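Local coordinates for protein quinoline 2-oxidoreductase large subunit (Pseudomonas putida, PDB 1T3Q) that probably hydroxylates quinoline at carbon 2, as the molybdenum-carrying large subunit of an oxidoreductase of the xanthine dehydrogenase family, at residues 155-160 / 361-366; 385-390 / 399-404; 227-232 / 263-268. All coordinates share one frame; numbering follows the deposited sequence.

Contact 1. Residues 155-160 / 361-366; sequences ARANDT and ATNKCP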
ATOM      1  N   ALA B 155     -13.395  33.570 -37.023  1.00 34.07           N
ATOM      2  CA  ALA B 155     -12.594  32.470 -36.496  1.00 32.69           C
ATOM      3  C   ALA B 155     -13.422  31.461 -35.699  1.00 32.04           C
ATOM      4  O   ALA B 155     -14.402  31.819 -35.042  1.00 30.37           O
ATOM      5  CB  ALA B 155     -11.468  33.016 -35.632  1.00 33.36           C
ATOM      6  N   ARG B 156     -13.016  30.198 -35.770  1.00 31.67           N
ATOM      7  CA  ARG B 156     -13.686  29.120 -35.052  1.00 30.54           C
ATOM      8  C   ARG B 156     -12.680  28.547 -34.050  1.00 28.45           C
ATOM      9  O   ARG B 156     -11.589  28.121 -34.430  1.00 27.54           O
ATOM     10  CB  ARG B 156     -14.141  28.035 -36.037  1.00 32.24           C
ATOM     11  CG  ARG B 156     -15.014  26.950 -35.409  1.00 36.10           C
ATOM     12  CD  ARG B 156     -15.610  25.997 -36.451  1.00 39.15           C
ATOM     13  NE  ARG B 156     -16.470  26.693 -37.408  1.00 42.58           N
ATOM     14  CZ  ARG B 156     -17.280  26.088 -38.276  1.00 42.17           C
ATOM     15  NH1 ARG B 156     -18.021  26.810 -39.106  1.00 42.39           N
ATOM     16  NH2 ARG B 156     -17.359  24.764 -38.310  1.00 44.02           N
ATOM     17  N   ALA B 157     -13.044  28.548 -32.769  1.00 26.11           N
ATOM     18  CA  ALA B 157     -12.160  28.052 -31.713  1.00 24.23           C
ATOM     19  C   ALA B 157     -11.788  26.583 -31.846  1.00 23.34           C
ATOM     20  O   ALA B 157     -10.613  26.221 -31.769  1.00 22.61           O
ATOM     21  CB  ALA B 157     -12.801  28.294 -30.343  1.00 24.77           C
ATOM     22  N   ASN B 158     -12.794  25.740 -32.047  1.00 21.75           N
ATOM     23  CA  ASN B 158     -12.593  24.301 -32.163  1.00 22.01           C
ATOM     24  C   ASN B 158     -13.113  23.838 -33.523  1.00 22.58           C
ATOM     25  O   ASN B 158     -14.320  23.780 -33.745  1.00 20.55           O
ATOM     26  CB  ASN B 158     -13.337  23.612 -31.014  1.00 19.93           C
ATOM     27  CG  ASN B 158     -13.062  22.127 -30.932  1.00 22.38           C
ATOM     28  OD1 ASN B 158     -13.011  21.553 -29.837  1.00 22.60           O
ATOM     29  ND2 ASN B 158     -12.904  21.489 -32.080  1.00 18.95           N
ATOM     30  N   ASP B 159     -12.193  23.504 -34.424  1.00 24.66           N
ATOM     31  CA  ASP B 159     -12.561  23.089 -35.775  1.00 27.45           C
ATOM     32  C   ASP B 159     -13.374  21.808 -35.919  1.00 28.13           C
ATOM     33  O   ASP B 159     -13.848  21.502 -37.015  1.00 27.82           O
ATOM     34  CB  ASP B 159     -11.316  23.000 -36.674  1.00 28.97           C
ATOM     35  CG  ASP B 159     -10.272  22.028 -36.155  1.00 31.34           C
ATOM     36  OD1 ASP B 159     -10.641  21.000 -35.552  1.00 34.56           O
ATOM     37  OD2 ASP B 159      -9.071  22.285 -36.373  1.00 35.29           O
ATOM     38  N   THR B 160     -13.543  21.054 -34.839  1.00 27.48           N
ATOM     39  CA  THR B 160     -14.336  19.832 -34.919  1.00 27.53           C
ATOM     40  C   THR B 160     -15.803  20.173 -34.679  1.00 27.02           C
ATOM     41  O   THR B 160     -16.674  19.311 -34.776  1.00 28.60           O
ATOM     42  CB  THR B 160     -13.914  18.791 -33.857  1.00 28.22           C
ATOM     43  OG1 THR B 160     -14.237  19.284 -32.549  1.00 26.69           O
ATOM     44  CG2 THR B 160     -12.419  18.510 -33.940  1.00 28.16           C
ATOM     45  N   ALA B 361     -17.443  28.447 -27.409  1.00 20.79           N
ATOM     46  CA  ALA B 361     -16.082  27.948 -27.367  1.00 21.57           C
ATOM     47  C   ALA B 361     -15.121  29.087 -27.673  1.00 22.08           C
ATOM     48  O   ALA B 361     -15.384  29.924 -28.542  1.00 22.70           O
ATOM     49  CB  ALA B 361     -15.909  26.823 -28.379  1.00 21.76           C
ATOM     50  N   THR B 362     -14.014  29.124 -26.940  1.00 20.11           N
ATOM     51  CA  THR B 362     -12.988  30.137 -27.128  1.00 18.57           C
ATOM     52  C   THR B 362     -11.664  29.393 -27.032  1.00 17.47           C
ATOM     53  O   THR B 362     -11.616  28.273 -26.524  1.00 18.12           O
ATOM     54  CB  THR B 362     -13.035  31.214 -26.022  1.00 19.67           C
ATOM     55  OG1 THR B 362     -12.863  30.590 -24.746  1.00 19.92           O
ATOM     56  CG2 THR B 362     -14.367  31.951 -26.040  1.00 19.10           C
ATOM     57  N   ASN B 363     -10.590  29.996 -27.524  1.00 18.89           N
ATOM     58  CA  ASN B 363      -9.300  29.331 -27.458  1.00 18.75           C
ATOM     59  C   ASN B 363      -8.611  29.607 -26.122  1.00 19.04           C
ATOM     60  O   ASN B 363      -7.617  30.325 -26.044  1.00 18.75           O
ATOM     61  CB  ASN B 363      -8.431  29.754 -28.643  1.00 18.85           C
ATOM     62  CG  ASN B 363      -8.939  29.177 -29.957  1.00 18.56           C
ATOM     63  OD1 ASN B 363      -9.412  29.904 -30.829  1.00 18.91           O
ATOM     64  ND2 ASN B 363      -8.862  27.859 -30.090  1.00 14.73           N
ATOM     65  N   LYS B 364      -9.180  29.019 -25.074  1.00 19.98           N
ATOM     66  CA  LYS B 364      -8.682  29.149 -23.709  1.00 18.33           C
ATOM     67  C   LYS B 364      -8.868  27.783 -23.079  1.00 20.04           C
ATOM     68  O   LYS B 364      -9.501  26.908 -23.672  1.00 19.47           O
ATOM     69  CB  LYS B 364      -9.511  30.179 -22.946  1.00 18.57           C
ATOM     70  CG  LYS B 364      -9.522  31.553 -23.584  1.00 17.67           C
ATOM     71  CD  LYS B 364     -10.485  32.491 -22.874  1.00 19.19           C
ATOM     72  CE  LYS B 364     -10.536  33.838 -23.583  1.00 18.77           C
ATOM     73  NZ  LYS B 364     -11.424  34.809 -22.907  1.00 18.93           N
ATOM     74  N   CYS B 365      -8.327  27.566 -21.887  1.00 20.21           N
ATOM     75  CA  CYS B 365      -8.522  26.260 -21.294  1.00 20.96           C
ATOM     76  C   CYS B 365     -10.017  26.139 -21.000  1.00 18.81           C
ATOM     77  O   CYS B 365     -10.711  27.142 -20.796  1.00 16.44           O
ATOM     78  CB  CYS B 365      -7.698  26.100 -20.017  1.00 26.49           C
ATOM     79  SG  CYS B 365      -8.397  26.925 -18.615  1.00 38.07           S
ATOM     80  N   PRO B 366     -10.541  24.913 -21.015  1.00 18.40           N
ATOM     81  CA  PRO B 366     -11.967  24.738 -20.745  1.00 19.53           C
ATOM     82  C   PRO B 366     -12.450  25.308 -19.421  1.00 19.83           C
ATOM     83  O   PRO B 366     -11.744  25.272 -18.409  1.00 18.99           O
ATOM     84  CB  PRO B 366     -12.169  23.220 -20.844  1.00 19.86           C
ATOM     85  CG  PRO B 366     -10.787  22.642 -20.767  1.00 22.33           C
ATOM     86  CD  PRO B 366      -9.918  23.648 -21.432  1.00 18.76           C
TER
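A157 and N363 make the tight half of this contact. The methyl of A157 presses on the backbone opposite, its CB 3.5 Å from A361 O, and it meets the A361 methyl, CB to CB, at 4.0 Å. A side chain no bigger than a methyl suits a place where the two chains run so close, with the CA atoms of A157 and T362 5.1 Å apart. N363 is the centre of an inverse gamma turn, and there the loop after strand 352-360 changes course. With CG anti to its own carbonyl carbon (chi1 -71°), the amide swings across to A157: ND2 donates to A157 O at 2.9 Å, slightly bent (147°) and tilted from the carbonyl plane, while OD1 lies 3.4 Å from A157 CA. The same amide serves loops beyond, OD1 accepting from V144 N and ND2 also donating to R110 O. With an alanine here, A157 O, V144 N and R110 O would probably lose these partners, leaving the join to the A157 methyl. The solvent side is looser: R156, D159 and T160 are exposed and make no contact with 361-366; R156, its CB pointing away, bonds to L161 O, and D159 pairs with R110.

Contact 2. Residues 385-390 / 399-404; sequences LIDRAA and EIRRRN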
ATOM      1  N   LEU B 385     -29.158  44.233  -8.466  1.00 18.69           N
ATOM      2  CA  LEU B 385     -30.260  44.979  -9.069  1.00 18.47           C
ATOM      3  C   LEU B 385     -31.393  45.163  -8.064  1.00 17.60           C
ATOM      4  O   LEU B 385     -32.065  46.191  -8.056  1.00 18.45           O
ATOM      5  CB  LEU B 385     -30.777  44.250 -10.312  1.00 17.16           C
ATOM      6  CG  LEU B 385     -29.827  44.250 -11.512  1.00 18.49           C
ATOM      7  CD1 LEU B 385     -30.461  43.487 -12.675  1.00 19.90           C
ATOM      8  CD2 LEU B 385     -29.529  45.681 -11.926  1.00 18.68           C
ATOM      9  N   ILE B 386     -31.600  44.163  -7.214  1.00 18.56           N
ATOM     10  CA  ILE B 386     -32.644  44.241  -6.198  1.00 18.96           C
ATOM     11  C   ILE B 386     -32.334  45.387  -5.230  1.00 20.99           C
ATOM     12  O   ILE B 386     -33.228  46.151  -4.851  1.00 21.47           O
ATOM     13  CB  ILE B 386     -32.765  42.906  -5.433  1.00 19.73           C
ATOM     14  CG1 ILE B 386     -33.392  41.851  -6.354  1.00 18.64           C
ATOM     15  CG2 ILE B 386     -33.581  43.095  -4.158  1.00 20.17           C
ATOM     16  CD1 ILE B 386     -33.534  40.471  -5.732  1.00 18.14           C
ATOM     17  N   ASP B 387     -31.067  45.510  -4.837  1.00 19.80           N
ATOM     18  CA  ASP B 387     -30.650  46.580  -3.936  1.00 20.17           C
ATOM     19  C   ASP B 387     -30.819  47.931  -4.621  1.00 20.01           C
ATOM     20  O   ASP B 387     -31.187  48.919  -3.986  1.00 21.12           O
ATOM     21  CB  ASP B 387     -29.177  46.422  -3.529  1.00 20.92           C
ATOM     22  CG  ASP B 387     -28.988  45.533  -2.306  1.00 26.34           C
ATOM     23  OD1 ASP B 387     -27.855  45.495  -1.771  1.00 29.34           O
ATOM     24  OD2 ASP B 387     -29.953  44.873  -1.873  1.00 27.00           O
ATOM     25  N   ARG B 388     -30.533  47.974  -5.918  1.00 19.46           N
ATOM     26  CA  ARG B 388     -30.652  49.207  -6.684  1.00 20.72           C
ATOM     27  C   ARG B 388     -32.116  49.620  -6.784  1.00 21.11           C
ATOM     28  O   ARG B 388     -32.442  50.805  -6.719  1.00 21.42           O
ATOM     29  CB  ARG B 388     -30.082  49.019  -8.090  1.00 20.03           C
ATOM     30  CG  ARG B 388     -29.968  50.306  -8.889  1.00 19.25           C
ATOM     31  CD  ARG B 388     -29.406  50.036 -10.273  1.00 21.49           C
ATOM     32  NE  ARG B 388     -28.090  49.403 -10.211  1.00 18.11           N
ATOM     33  CZ  ARG B 388     -27.477  48.853 -11.254  1.00 21.31           C
ATOM     34  NH1 ARG B 388     -26.282  48.300 -11.105  1.00 19.90           N
ATOM     35  NH2 ARG B 388     -28.064  48.847 -12.446  1.00 19.15           N
ATOM     36  N   ALA B 389     -32.992  48.637  -6.955  1.00 20.52           N
ATOM     37  CA  ALA B 389     -34.423  48.901  -7.052  1.00 21.07           C
ATOM     38  C   ALA B 389     -34.909  49.458  -5.722  1.00 20.94           C
ATOM     39  O   ALA B 389     -35.707  50.388  -5.681  1.00 20.71           O
ATOM     40  CB  ALA B 389     -35.173  47.616  -7.389  1.00 21.88           C
ATOM     41  N   ALA B 390     -34.416  48.881  -4.632  1.00 21.43           N
ATOM     42  CA  ALA B 390     -34.803  49.326  -3.303  1.00 22.63           C
ATOM     43  C   ALA B 390     -34.430  50.790  -3.110  1.00 22.67           C
ATOM     44  O   ALA B 390     -35.271  51.597  -2.718  1.00 23.38           O
ATOM     45  CB  ALA B 390     -34.127  48.461  -2.235  1.00 21.08           C
ATOM     46  N   GLU B 399     -36.553  45.104   3.179  1.00 20.35           N
ATOM     47  CA  GLU B 399     -37.985  45.268   2.941  1.00 21.21           C
ATOM     48  C   GLU B 399     -38.409  44.889   1.522  1.00 21.27           C
ATOM     49  O   GLU B 399     -39.430  44.228   1.339  1.00 21.60           O
ATOM     50  CB  GLU B 399     -38.403  46.713   3.244  1.00 22.48           C
ATOM     51  CG  GLU B 399     -39.890  47.031   3.025  1.00 23.57           C
ATOM     52  CD  GLU B 399     -40.826  46.110   3.792  1.00 27.01           C
ATOM     53  OE1 GLU B 399     -40.494  45.721   4.932  1.00 26.85           O
ATOM     54  OE2 GLU B 399     -41.909  45.784   3.260  1.00 28.62           O
ATOM     55  N   ILE B 400     -37.642  45.296   0.515  1.00 21.09           N
ATOM     56  CA  ILE B 400     -38.028  44.950  -0.848  1.00 21.26           C
ATOM     57  C   ILE B 400     -38.007  43.433  -1.042  1.00 21.97           C
ATOM     58  O   ILE B 400     -38.788  42.890  -1.832  1.00 22.13           O
ATOM     59  CB  ILE B 400     -37.130  45.635  -1.904  1.00 21.66           C
ATOM     60  CG1 ILE B 400     -37.793  45.520  -3.283  1.00 21.59           C
ATOM     61  CG2 ILE B 400     -35.741  44.999  -1.925  1.00 20.21           C
ATOM     62  CD1 ILE B 400     -37.173  46.409  -4.343  1.00 23.22           C
ATOM     63  N   ARG B 401     -37.130  42.745  -0.316  1.00 20.31           N
ATOM     64  CA  ARG B 401     -37.056  41.295  -0.415  1.00 20.55           C
ATOM     65  C   ARG B 401     -38.250  40.631   0.275  1.00 21.00           C
ATOM     66  O   ARG B 401     -38.780  39.641  -0.222  1.00 21.02           O
ATOM     67  CB  ARG B 401     -35.725  40.786   0.155  1.00 19.43           C
ATOM     68  CG  ARG B 401     -34.544  41.076  -0.774  1.00 17.77           C
ATOM     69  CD  ARG B 401     -33.210  40.676  -0.160  1.00 19.10           C
ATOM     70  NE  ARG B 401     -32.100  40.777  -1.112  1.00 18.30           N
ATOM     71  CZ  ARG B 401     -31.529  41.911  -1.507  1.00 17.31           C
ATOM     72  NH1 ARG B 401     -31.952  43.079  -1.039  1.00 20.27           N
ATOM     73  NH2 ARG B 401     -30.516  41.875  -2.370  1.00 18.60           N
ATOM     74  N   ARG B 402     -38.684  41.178   1.409  1.00 21.03           N
ATOM     75  CA  ARG B 402     -39.842  40.623   2.113  1.00 22.80           C
ATOM     76  C   ARG B 402     -41.072  40.634   1.211  1.00 23.07           C
ATOM     77  O   ARG B 402     -41.929  39.758   1.301  1.00 23.46           O
ATOM     78  CB  ARG B 402     -40.184  41.442   3.358  1.00 22.52           C
ATOM     79  CG  ARG B 402     -39.146  41.420   4.448  1.00 25.00           C
ATOM     80  CD  ARG B 402     -39.704  42.043   5.720  1.00 25.27           C
ATOM     81  NE  ARG B 402     -38.679  42.100   6.753  1.00 28.72           N
ATOM     82  CZ  ARG B 402     -37.919  43.161   6.992  1.00 26.72           C
ATOM     83  NH1 ARG B 402     -38.076  44.268   6.280  1.00 26.12           N
ATOM     84  NH2 ARG B 402     -36.984  43.102   7.929  1.00 28.12           N
ATOM     85  N   ARG B 403     -41.159  41.640   0.350  1.00 22.77           N
ATOM     86  CA  ARG B 403     -42.301  41.785  -0.546  1.00 23.27           C
ATOM     87  C   ARG B 403     -42.271  40.891  -1.780  1.00 22.93           C
ATOM     88  O   ARG B 403     -43.239  40.851  -2.538  1.00 22.25           O
ATOM     89  CB  ARG B 403     -42.425  43.247  -0.983  1.00 22.66           C
ATOM     90  CG  ARG B 403     -42.553  44.210   0.181  1.00 23.32           C
ATOM     91  CD  ARG B 403     -42.658  45.646  -0.281  1.00 23.55           C
ATOM     92  NE  ARG B 403     -42.774  46.559   0.851  1.00 24.04           N
ATOM     93  CZ  ARG B 403     -43.038  47.855   0.743  1.00 24.98           C
ATOM     94  NH1 ARG B 403     -43.126  48.605   1.831  1.00 25.25           N
ATOM     95  NH2 ARG B 403     -43.217  48.402  -0.452  1.00 24.07           N
ATOM     96  N   ASN B 404     -41.175  40.167  -1.983  1.00 22.41           N
ATOM     97  CA  ASN B 404     -41.065  39.303  -3.154  1.00 22.26           C
ATOM     98  C   ASN B 404     -40.672  37.863  -2.863  1.00 22.68           C
ATOM     99  O   ASN B 404     -40.767  36.996  -3.732  1.00 22.00           O
ATOM    100  CB  ASN B 404     -40.070  39.915  -4.134  1.00 22.22           C
ATOM    101  CG  ASN B 404     -40.580  41.198  -4.745  1.00 22.70           C
ATOM    102  OD1 ASN B 404     -41.461  41.177  -5.608  1.00 23.59           O
ATOM    103  ND2 ASN B 404     -40.046  42.327  -4.291  1.00 19.77           N
TER
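Charge pairing joins D387 to R401, whose NH1 and NH2 both close end-on upon OD2, NH1 at 2.8 Å and NH2 at 3.1 Å. That oxygen lies at the guanidinium edge, almost in its plane, yet the flat groups are turned 76° apart: NH1 meets OD2 nearly along its C-O bond, NH2 from above the carboxylate plane. An aspartate can do this although its CB points away from the other helix, because CG is anti to its own carbonyl carbon (chi1 -87°), which brings OD2 back. R401 is buried, and E383 and P397 O take further N-H groups of it. The pair ties consecutive helices of the molybdopterin cofactor-binding domain, 375-393 and 397-402, which a short turn connects. Apolar contacts lie beside the charges. CG2 of I386 sits 3.4 Å above the plane of the R401 guanidinium, toward its rim, and touches I400 CG2 at 3.6 Å. Both branches of I400 are used: CG2 packs on A390 CB, and CD1 on A389 CB at 3.8 Å, the small alanines admitting the isoleucine close to the helix backbone. Within 399-404, N404 ND2 donates to I400 O at 2.8 Å, and E399, R402 and R403 form a salt-bridge network.

Contact 3. Residues 227-232 / 263-268; sequences SFVRTM and PEELLV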
ATOM      1  N   SER B 227     -14.918   6.887  -8.261  1.00 17.91           N
ATOM      2  CA  SER B 227     -15.652   5.900  -9.058  1.00 18.60           C
ATOM      3  C   SER B 227     -15.784   6.372 -10.504  1.00 17.89           C
ATOM      4  O   SER B 227     -15.714   5.570 -11.439  1.00 17.45           O
ATOM      5  CB  SER B 227     -17.049   5.658  -8.472  1.00 20.63           C
ATOM      6  OG  SER B 227     -16.971   5.082  -7.180  1.00 20.27           O
ATOM      7  N   PHE B 228     -15.982   7.677 -10.667  1.00 17.68           N
ATOM      8  CA  PHE B 228     -16.118   8.304 -11.978  1.00 18.23           C
ATOM      9  C   PHE B 228     -14.817   8.151 -12.768  1.00 19.09           C
ATOM     10  O   PHE B 228     -14.827   7.772 -13.939  1.00 18.18           O
ATOM     11  CB  PHE B 228     -16.455   9.785 -11.786  1.00 18.68           C
ATOM     12  CG  PHE B 228     -16.241  10.633 -13.004  1.00 21.26           C
ATOM     13  CD1 PHE B 228     -17.106  10.559 -14.093  1.00 22.95           C
ATOM     14  CD2 PHE B 228     -15.183  11.535 -13.051  1.00 21.02           C
ATOM     15  CE1 PHE B 228     -16.918  11.377 -15.211  1.00 21.31           C
ATOM     16  CE2 PHE B 228     -14.988  12.356 -14.165  1.00 24.09           C
ATOM     17  CZ  PHE B 228     -15.860  12.275 -15.246  1.00 22.90           C
ATOM     18  N   VAL B 229     -13.694   8.445 -12.119  1.00 18.10           N
ATOM     19  CA  VAL B 229     -12.399   8.333 -12.779  1.00 17.00           C
ATOM     20  C   VAL B 229     -12.132   6.899 -13.229  1.00 16.95           C
ATOM     21  O   VAL B 229     -11.687   6.667 -14.356  1.00 18.55           O
ATOM     22  CB  VAL B 229     -11.260   8.806 -11.843  1.00 16.57           C
ATOM     23  CG1 VAL B 229      -9.900   8.559 -12.490  1.00 16.82           C
ATOM     24  CG2 VAL B 229     -11.429  10.288 -11.545  1.00 18.57           C
ATOM     25  N   ARG B 230     -12.404   5.939 -12.352  1.00 16.11           N
ATOM     26  CA  ARG B 230     -12.191   4.533 -12.674  1.00 17.90           C
ATOM     27  C   ARG B 230     -12.962   4.130 -13.934  1.00 18.93           C
ATOM     28  O   ARG B 230     -12.401   3.530 -14.850  1.00 17.83           O
ATOM     29  CB  ARG B 230     -12.624   3.649 -11.501  1.00 17.26           C
ATOM     30  CG  ARG B 230     -12.599   2.143 -11.795  1.00 19.42           C
ATOM     31  CD  ARG B 230     -12.982   1.361 -10.561  1.00 23.38           C
ATOM     32  NE  ARG B 230     -13.076  -0.086 -10.780  1.00 25.96           N
ATOM     33  CZ  ARG B 230     -14.217  -0.773 -10.775  1.00 24.72           C
ATOM     34  NH1 ARG B 230     -14.207  -2.086 -10.970  1.00 25.30           N
ATOM     35  NH2 ARG B 230     -15.371  -0.147 -10.584  1.00 24.29           N
ATOM     36  N   THR B 231     -14.247   4.465 -13.972  1.00 19.54           N
ATOM     37  CA  THR B 231     -15.084   4.130 -15.121  1.00 19.55           C
ATOM     38  C   THR B 231     -14.620   4.827 -16.401  1.00 19.57           C
ATOM     39  O   THR B 231     -14.630   4.220 -17.475  1.00 20.50           O
ATOM     40  CB  THR B 231     -16.557   4.507 -14.860  1.00 20.61           C
ATOM     41  OG1 THR B 231     -16.995   3.904 -13.636  1.00 19.73           O
ATOM     42  CG2 THR B 231     -17.441   4.012 -16.000  1.00 22.28           C
ATOM     43  N   MET B 232     -14.211   6.090 -16.299  1.00 19.21           N
ATOM     44  CA  MET B 232     -13.765   6.819 -17.480  1.00 20.52           C
ATOM     45  C   MET B 232     -12.419   6.328 -18.004  1.00 20.43           C
ATOM     46  O   MET B 232     -12.190   6.319 -19.217  1.00 19.98           O
ATOM     47  CB  MET B 232     -13.707   8.328 -17.209  1.00 22.16           C
ATOM     48  CG  MET B 232     -15.062   8.957 -16.881  1.00 25.54           C
ATOM     49  SD  MET B 232     -16.379   8.540 -18.064  1.00 31.59           S
ATOM     50  CE  MET B 232     -17.179   7.276 -17.178  1.00 29.00           C
ATOM     51  N   PRO B 263      -6.782  15.139 -18.469  1.00 17.12           N
ATOM     52  CA  PRO B 263      -6.054  14.370 -19.478  1.00 17.94           C
ATOM     53  C   PRO B 263      -4.889  13.628 -18.814  1.00 18.45           C
ATOM     54  O   PRO B 263      -4.624  12.467 -19.117  1.00 18.46           O
ATOM     55  CB  PRO B 263      -5.578  15.448 -20.446  1.00 17.24           C
ATOM     56  CG  PRO B 263      -6.716  16.414 -20.431  1.00 18.25           C
ATOM     57  CD  PRO B 263      -7.079  16.502 -18.949  1.00 17.73           C
ATOM     58  N   GLU B 264      -4.211  14.299 -17.885  1.00 17.81           N
ATOM     59  CA  GLU B 264      -3.069  13.693 -17.206  1.00 17.35           C
ATOM     60  C   GLU B 264      -3.394  12.410 -16.445  1.00 17.56           C
ATOM     61  O   GLU B 264      -2.541  11.534 -16.332  1.00 15.47           O
ATOM     62  CB  GLU B 264      -2.401  14.706 -16.268  1.00 19.06           C
ATOM     63  CG  GLU B 264      -1.744  15.870 -16.994  1.00 19.65           C
ATOM     64  CD  GLU B 264      -2.652  17.075 -17.155  1.00 22.71           C
ATOM     65  OE1 GLU B 264      -3.875  16.895 -17.341  1.00 24.57           O
ATOM     66  OE2 GLU B 264      -2.135  18.211 -17.108  1.00 23.68           O
ATOM     67  N   GLU B 265      -4.614  12.286 -15.921  1.00 16.58           N
ATOM     68  CA  GLU B 265      -4.982  11.068 -15.199  1.00 17.08           C
ATOM     69  C   GLU B 265      -4.963   9.889 -16.162  1.00 17.73           C
ATOM     70  O   GLU B 265      -4.519   8.792 -15.820  1.00 17.70           O
ATOM     71  CB  GLU B 265      -6.376  11.202 -14.562  1.00 15.98           C
ATOM     72  CG  GLU B 265      -6.418  12.209 -13.425  1.00 21.08           C
ATOM     73  CD  GLU B 265      -7.816  12.416 -12.861  1.00 23.16           C
ATOM     74  OE1 GLU B 265      -8.010  12.179 -11.647  1.00 24.90           O
ATOM     75  OE2 GLU B 265      -8.716  12.824 -13.625  1.00 20.39           O
ATOM     76  N   LEU B 266      -5.440  10.119 -17.380  1.00 18.92           N
ATOM     77  CA  LEU B 266      -5.446   9.054 -18.362  1.00 18.10           C
ATOM     78  C   LEU B 266      -4.017   8.813 -18.817  1.00 16.62           C
ATOM     79  O   LEU B 266      -3.586   7.669 -18.937  1.00 17.21           O
ATOM     80  CB  LEU B 266      -6.321   9.432 -19.564  1.00 19.89           C
ATOM     81  CG  LEU B 266      -7.802   9.677 -19.260  1.00 22.12           C
ATOM     82  CD1 LEU B 266      -8.544   9.976 -20.558  1.00 25.21           C
ATOM     83  CD2 LEU B 266      -8.395   8.462 -18.582  1.00 23.64           C
ATOM     84  N   LEU B 267      -3.281   9.896 -19.040  1.00 16.64           N
ATOM     85  CA  LEU B 267      -1.907   9.784 -19.506  1.00 17.05           C
ATOM     86  C   LEU B 267      -1.011   8.961 -18.601  1.00 17.12           C
ATOM     87  O   LEU B 267      -0.274   8.107 -19.088  1.00 18.61           O
ATOM     88  CB  LEU B 267      -1.304  11.169 -19.737  1.00 16.53           C
ATOM     89  CG  LEU B 267      -1.846  11.913 -20.964  1.00 18.67           C
ATOM     90  CD1 LEU B 267      -1.379  13.354 -20.941  1.00 16.40           C
ATOM     91  CD2 LEU B 267      -1.377  11.209 -22.251  1.00 15.86           C
ATOM     92  N   VAL B 268      -1.056   9.185 -17.288  1.00 17.41           N
ATOM     93  CA  VAL B 268      -0.186   8.394 -16.425  1.00 16.33           C
ATOM     94  C   VAL B 268      -0.509   6.908 -16.504  1.00 16.92           C
ATOM     95  O   VAL B 268       0.388   6.072 -16.415  1.00 16.64           O
ATOM     96  CB  VAL B 268      -0.222   8.868 -14.947  1.00 18.38           C
ATOM     97  CG1 VAL B 268       0.417  10.247 -14.846  1.00 16.61           C
ATOM     98  CG2 VAL B 268      -1.655   8.901 -14.431  1.00 17.15           C
TER
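The carboxylate of E265 is the flat group that meets the other helix, its OE1 lying 3.9 Å from CG2 of V229 and a little farther from CG1. The two side chains cross at about a right angle, and the isopropyl group presents both methyls to one oxygen. Next to this, the F228 ring carries M232 CG 3.5 Å above one face, toward the rim; that contact is internal to helix 226-237, and the end of the M232 side chain leads away from the interface, although its CB points toward the opposite helix. L266 then approaches the backbone instead, with CD2 4.4 Å from M232 O. The L266 side chain also packs on V233, F236 and C237 of helix 226-237, an apolar surface that suits a leucine.

The helices are not tightly meshed here, the nearest CA atoms, V229 and E265, being 8.3 Å apart. E265 reaches V229 because CG is anti to its own carbonyl carbon (chi1 -68°) and the chain beyond is extended. Both of its buried oxygens have partners: OE1 takes T221 OG1, and OE2 takes the backbone N of H262, just ahead of the helix. V229 and V268 both rest on L219 of strand 216-221. This strand, helix 226-237 and the parallel neighbouring strand 244-247 form a beta-alpha-beta crossover, with helix 263-275 packed beside its helix.

Contacts 1 and 3 are the closest pair, their centres about 23 Å apart and their nearest atoms about 7 Å, without touching. Contact 3 is nested within the loop that contact 1 closes, whereas contact 2 follows later in the chain, with its centre about 40 Å from that of contact 1 and about 47 Å from that of contact 3. The side chain of V229 in contact 3 is about 13 Å from the bound dioxosulfidomolybdenum(VI) ion. Q224, of the molybdenum pocket, precedes 227-232 by three residues, and Y370 and R371 of the same pocket follow 361-366 before helix 375-393, which carries 385-390.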